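Local atomic coordinates of NTF2 domain-containing protein (Chaetomium thermophilum, PDB entry 4X2H), a protein that is functionally uncharacterised but has an NTF2-like fold, pairs with a second protein chain and probably serves in nuclear transport. Residues Phe11-Trp14 / Tyr15-Ile19; Trp59-Met62 / Leu63-Gln66. All coordinates share one frame; numbering follows the deposited sequence.

Contact 1: residues Phe11-Trp14 / Tyr15-Ile19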
loop_
_atom_site.group_PDB
_atom_site.type_symbol
_atom_site.label_atom_id
_atom_site.label_comp_id
_atom_site.label_asym_id
_atom_site.label_seq_id
_atom_site.Cartn_x
_atom_site.Cartn_y
_atom_site.Cartn_z
ATOM N N PHE B 11 -7.799 6.913 -9.647
ATOM C CA PHE B 11 -8.322 6.882 -8.291
ATOM C C PHE B 11 -7.623 7.905 -7.407
ATOM O O PHE B 11 -8.273 8.641 -6.668
ATOM C CB PHE B 11 -8.177 5.494 -7.661
ATOM C CG PHE B 11 -8.433 5.493 -6.184
ATOM C CD1 PHE B 11 -9.722 5.425 -5.697
ATOM C CD2 PHE B 11 -7.384 5.610 -5.282
ATOM C CE1 PHE B 11 -9.964 5.442 -4.336
ATOM C CE2 PHE B 11 -7.619 5.635 -3.922
ATOM C CZ PHE B 11 -8.905 5.556 -3.448
ATOM N N VAL B 12 -6.296 7.937 -7.477
ATOM C CA VAL B 12 -5.521 8.839 -6.632
ATOM C C VAL B 12 -5.882 10.287 -6.941
ATOM O O VAL B 12 -6.064 11.103 -6.035
ATOM C CB VAL B 12 -4.002 8.619 -6.821
ATOM C CG1 VAL B 12 -3.195 9.737 -6.148
ATOM C CG2 VAL B 12 -3.592 7.270 -6.257
ATOM N N GLU B 13 -5.994 10.605 -8.226
ATOM C CA GLU B 13 -6.320 11.962 -8.634
ATOM C C GLU B 13 -7.698 12.338 -8.102
ATOM O O GLU B 13 -7.895 13.441 -7.607
ATOM C CB GLU B 13 -6.270 12.095 -10.159
ATOM C CG GLU B 13 -6.329 13.529 -10.664
ATOM C CD GLU B 13 -6.155 13.627 -12.171
ATOM O OE1 GLU B 13 -5.511 12.730 -12.757
ATOM O OE2 GLU B 13 -6.661 14.600 -12.769
ATOM N N TRP B 14 -8.641 11.406 -8.178
ATOM C CA TRP B 14 -10.000 11.667 -7.716
ATOM C C TRP B 14 -10.065 11.836 -6.201
ATOM O O TRP B 14 -10.603 12.818 -5.700
ATOM C CB TRP B 14 -10.949 10.539 -8.134
ATOM C CG TRP B 14 -12.302 10.690 -7.500
ATOM C CD1 TRP B 14 -13.301 11.522 -7.902
ATOM C CD2 TRP B 14 -12.793 10.003 -6.341
ATOM N NE1 TRP B 14 -14.383 11.403 -7.065
ATOM C CE2 TRP B 14 -14.097 10.476 -6.099
ATOM C CE3 TRP B 14 -12.253 9.043 -5.479
ATOM C CZ2 TRP B 14 -14.871 10.020 -5.038
ATOM C CZ3 TRP B 14 -13.025 8.588 -4.422
ATOM C CH2 TRP B 14 -14.319 9.080 -4.210
ATOM N N TYR B 15 -9.516 10.861 -5.485
ATOM C CA TYR B 15 -9.643 10.775 -4.036
ATOM C C TYR B 15 -9.093 12.015 -3.317
ATOM O O TYR B 15 -9.777 12.637 -2.504
ATOM C CB TYR B 15 -8.931 9.510 -3.542
ATOM C CG TYR B 15 -9.004 9.300 -2.051
ATOM C CD1 TYR B 15 -10.056 8.598 -1.476
ATOM C CD2 TYR B 15 -8.020 9.803 -1.213
ATOM C CE1 TYR B 15 -10.125 8.411 -0.107
ATOM C CE2 TYR B 15 -8.078 9.616 0.150
ATOM C CZ TYR B 15 -9.134 8.925 0.700
ATOM O OH TYR B 15 -9.187 8.742 2.063
ATOM N N TYR B 16 -7.863 12.387 -3.626
ATOM C CA TYR B 16 -7.249 13.511 -2.932
ATOM C C TYR B 16 -7.772 14.854 -3.445
ATOM O O TYR B 16 -7.699 15.856 -2.741
ATOM C CB TYR B 16 -5.727 13.400 -3.038
ATOM C CG TYR B 16 -5.228 12.168 -2.306
ATOM C CD1 TYR B 16 -5.082 12.168 -0.925
ATOM C CD2 TYR B 16 -4.956 10.992 -2.990
ATOM C CE1 TYR B 16 -4.652 11.037 -0.250
ATOM C CE2 TYR B 16 -4.533 9.861 -2.328
ATOM C CZ TYR B 16 -4.380 9.885 -0.961
ATOM O OH TYR B 16 -3.960 8.746 -0.310
ATOM N N ARG B 17 -8.344 14.875 -4.647
ATOM C CA ARG B 17 -9.005 16.086 -5.128
ATOM C C ARG B 17 -10.271 16.349 -4.306
ATOM O O ARG B 17 -10.567 17.493 -3.968
ATOM C CB ARG B 17 -9.350 15.977 -6.617
ATOM C CG ARG B 17 -9.852 17.277 -7.240
ATOM C CD ARG B 17 -10.600 17.035 -8.545
ATOM N NE ARG B 17 -10.006 15.954 -9.332
ATOM C CZ ARG B 17 -10.685 14.953 -9.896
ATOM N NH1 ARG B 17 -12.005 14.868 -9.780
ATOM N NH2 ARG B 17 -10.035 14.025 -10.585
ATOM N N GLN B 18 -11.017 15.294 -3.987
ATOM C CA GLN B 18 -12.226 15.448 -3.176
ATOM C C GLN B 18 -11.870 16.032 -1.810
ATOM O O GLN B 18 -12.488 16.993 -1.352
ATOM C CB GLN B 18 -12.957 14.111 -2.984
ATOM C CG GLN B 18 -13.385 13.393 -4.264
ATOM C CD GLN B 18 -13.871 14.336 -5.352
ATOM O OE1 GLN B 18 -13.194 14.548 -6.362
ATOM N NE2 GLN B 18 -15.048 14.905 -5.152
ATOM N N ILE B 19 -10.865 15.449 -1.167
ATOM C CA ILE B 19 -10.465 15.884 0.159
ATOM C C ILE B 19 -10.026 17.342 0.107
ATOM O O ILE B 19 -10.486 18.158 0.901
ATOM C CB ILE B 19 -9.342 14.996 0.722
ATOM C CG1 ILE B 19 -9.863 13.561 0.880
ATOM C CG2 ILE B 19 -8.842 15.539 2.065
ATOM C CD1 ILE B 19 -8.839 12.557 1.369
#

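Contact 2: residues Trp59-Met62 / Leu63-Gln66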
loop_
_atom_site.group_PDB
_atom_site.type_symbol
_atom_site.label_atom_id
_atom_site.label_comp_id
_atom_site.label_asym_id
_atom_site.label_seq_id
_atom_site.Cartn_x
_atom_site.Cartn_y
_atom_site.Cartn_z
ATOM N N TRP B 59 -15.541 8.636 8.370
ATOM C CA TRP B 59 -14.249 9.109 7.883
ATOM C C TRP B 59 -14.389 10.486 7.235
ATOM O O TRP B 59 -13.562 11.363 7.465
ATOM C CB TRP B 59 -13.663 8.081 6.909
ATOM C CG TRP B 59 -12.455 8.513 6.115
ATOM C CD1 TRP B 59 -12.259 8.326 4.775
ATOM C CD2 TRP B 59 -11.276 9.175 6.600
ATOM N NE1 TRP B 59 -11.042 8.829 4.396
ATOM C CE2 TRP B 59 -10.416 9.355 5.497
ATOM C CE3 TRP B 59 -10.864 9.629 7.856
ATOM C CZ2 TRP B 59 -9.177 9.976 5.611
ATOM C CZ3 TRP B 59 -9.633 10.253 7.966
ATOM C CH2 TRP B 59 -8.801 10.412 6.853
ATOM N N ASP B 60 -15.442 10.688 6.446
ATOM C CA ASP B 60 -15.708 12.008 5.870
ATOM C C ASP B 60 -15.901 13.059 6.968
ATOM O O ASP B 60 -15.445 14.202 6.844
ATOM C CB ASP B 60 -16.941 11.966 4.961
ATOM C CG ASP B 60 -16.600 11.611 3.515
ATOM O OD1 ASP B 60 -15.523 12.022 3.032
ATOM O OD2 ASP B 60 -17.418 10.930 2.855
ATOM N N THR B 61 -16.563 12.669 8.053
ATOM C CA THR B 61 -16.801 13.587 9.165
ATOM C C THR B 61 -15.496 13.924 9.881
ATOM O O THR B 61 -15.266 15.070 10.274
ATOM C CB THR B 61 -17.810 12.997 10.168
ATOM O OG1 THR B 61 -19.071 12.820 9.517
ATOM C CG2 THR B 61 -17.996 13.915 11.371
ATOM N N MET B 62 -14.639 12.922 10.042
ATOM C CA MET B 62 -13.342 13.119 10.680
ATOM C C MET B 62 -12.476 14.080 9.869
ATOM O O MET B 62 -11.758 14.913 10.434
ATOM C CB MET B 62 -12.634 11.775 10.859
ATOM C CG MET B 62 -13.327 10.864 11.862
ATOM S SD MET B 62 -12.763 9.152 11.806
ATOM C CE MET B 62 -11.066 9.326 12.337
ATOM N N LEU B 63 -12.546 13.969 8.546
ATOM C CA LEU B 63 -11.810 14.874 7.670
ATOM C C LEU B 63 -12.309 16.306 7.845
ATOM O O LEU B 63 -11.517 17.246 7.889
ATOM C CB LEU B 63 -11.942 14.440 6.210
ATOM C CG LEU B 63 -11.096 13.234 5.796
ATOM C CD1 LEU B 63 -11.547 12.725 4.434
ATOM C CD2 LEU B 63 -9.611 13.590 5.775
ATOM N N LYS B 64 -13.626 16.462 7.946
ATOM C CA LYS B 64 -14.223 17.770 8.209
ATOM C C LYS B 64 -13.725 18.348 9.526
ATOM O O LYS B 64 -13.358 19.524 9.603
ATOM C CB LYS B 64 -15.749 17.677 8.239
ATOM C CG LYS B 64 -16.402 17.606 6.872
ATOM C CD LYS B 64 -17.919 17.587 6.990
ATOM C CE LYS B 64 -18.489 16.240 6.589
ATOM N NZ LYS B 64 -19.936 16.118 6.925
ATOM N N GLU B 65 -13.717 17.518 10.562
ATOM C CA GLU B 65 -13.307 17.958 11.889
ATOM C C GLU B 65 -11.829 18.324 11.908
ATOM O O GLU B 65 -11.421 19.234 12.626
ATOM C CB GLU B 65 -13.599 16.871 12.924
ATOM C CG GLU B 65 -15.088 16.639 13.154
ATOM C CD GLU B 65 -15.379 15.367 13.939
ATOM O OE1 GLU B 65 -14.472 14.517 14.072
ATOM O OE2 GLU B 65 -16.522 15.218 14.422
ATOM N N GLN B 66 -11.029 17.626 11.107
ATOM C CA GLN B 66 -9.599 17.909 11.048
ATOM C C GLN B 66 -9.360 19.314 10.494
ATOM O O GLN B 66 -8.498 20.042 10.987
ATOM C CB GLN B 66 -8.863 16.871 10.191
ATOM C CG GLN B 66 -7.373 17.138 10.088
ATOM C CD GLN B 66 -6.621 16.111 9.282
ATOM O OE1 GLN B 66 -5.671 15.504 9.773
ATOM N NE2 GLN B 66 -7.017 15.929 8.034
#

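Contact 1: residues Phe11-Trp14 / Tyr15-Ile19
Y15 N donates to F11 O at 2.8 Å, nearly straight at an N-H...O angle of 168°; of the four backbone bonds joining 11-14 to 15-19 it is the shortest. Those from Y16 to V12 and Q18 to W14 are longer, and that from R17 to E13 is weak. The side chains follow the same one-turn spacing. Y15 CB lies over one face of the F11 ring, 4.2 Å from its centroid, in a CH-pi contact. The two rings run side by side, pointing the same way, but are slid apart until they barely overlap; their closest atoms are F11 CZ and Y15 CD1, 3.8 Å apart. V12 CG1 reaches Y16 CD2 at 3.8 Å, while V12 O sits at the edge of the Y16 ring, in its plane. On the flank, W14 holds CG anti to its own nitrogen (chi1 172°), which swings the indole toward the next turn. There Q18 CG lies over the five-membered ring, 3.7 Å from its centroid. R17 lays a guanidinium face over W14 CA; its NH2 remains 4.1 Å from E13 OE2, beyond a salt bridge. Replacing W14 with an alanine would probably leave Q18 CG without the ring face beneath it and its bent chain freer to turn. F11, V12 and Y16 also touch strand 122-135, the pattern of an amphipathic helix laid on the curved sheet of the NTF2-like fold.

Contact 2: residues Trp59-Met62 / Leu63-Gln66
The final two turns of helix 56-66 carry a CH-pi contact in which L63 rests on the indole of W59, one turn earlier. L63 CG stands 3.7 Å from the centroid of the six-membered ring and only 9° off its normal, so the branch point approaches squarely over the face. The two methyls spread toward different parts of the rim: CD2 meets W59 CH2 at 3.5 Å, and CD1 meets W59 CE2 at 3.7 Å. The indole reaches L63 because chi1 of W59, 169°, places CG beside the carbonyl carbon. Beneath the side chains, L63 N bonds to W59 O at 3.0 Å, and K64, E65 and Q66 repeat the pattern to D60, T61 and M62. On the more exposed side, T61 CG2 comes within 3.6 Å of E65 OE2, while T61 OG1 is hydrogen-bonded to E57 O. D60 OD1 accepts from V25 N, which ties the helix to a loop. Q66 NE2 is hydrogen-bonded to Y87 OH and Q66 OE1 to the backbone of another protein chain, where W59 and M62 also pack on apolar side chains. Within the helix, therefore, dispersion between an aliphatic branch and an aromatic face joins buried side chains, whereas the polar ends of D60 and Q66 find their partners away from this helix, in a loop, on strand 83-96 and on the other protein chain.

How the contacts relate
Both contacts are one-turn side-chain pairings on helices, yet they hold different elements: contact 1 belongs to helix 3-20 and contact 2 to helix 56-66. Contact 1, about 7 Å from the chain centre, is divided between buried F11, V12, Y15 and Y16 and exposed E13 and R17. Contact 2, about 15 Å out, has W59, D60, M62, L63 and Q66 buried and K64 and E65 exposed; another protein chain adds cover there. Aromatic rings dominate the first, a single indole and a leucine the second. The helices meet directly, for Y15 OH and W59 NE1 are 3.0 Å apart in a probable hydrogen bond, and I19 CG1 packs 4.0 Å from L63 CD1.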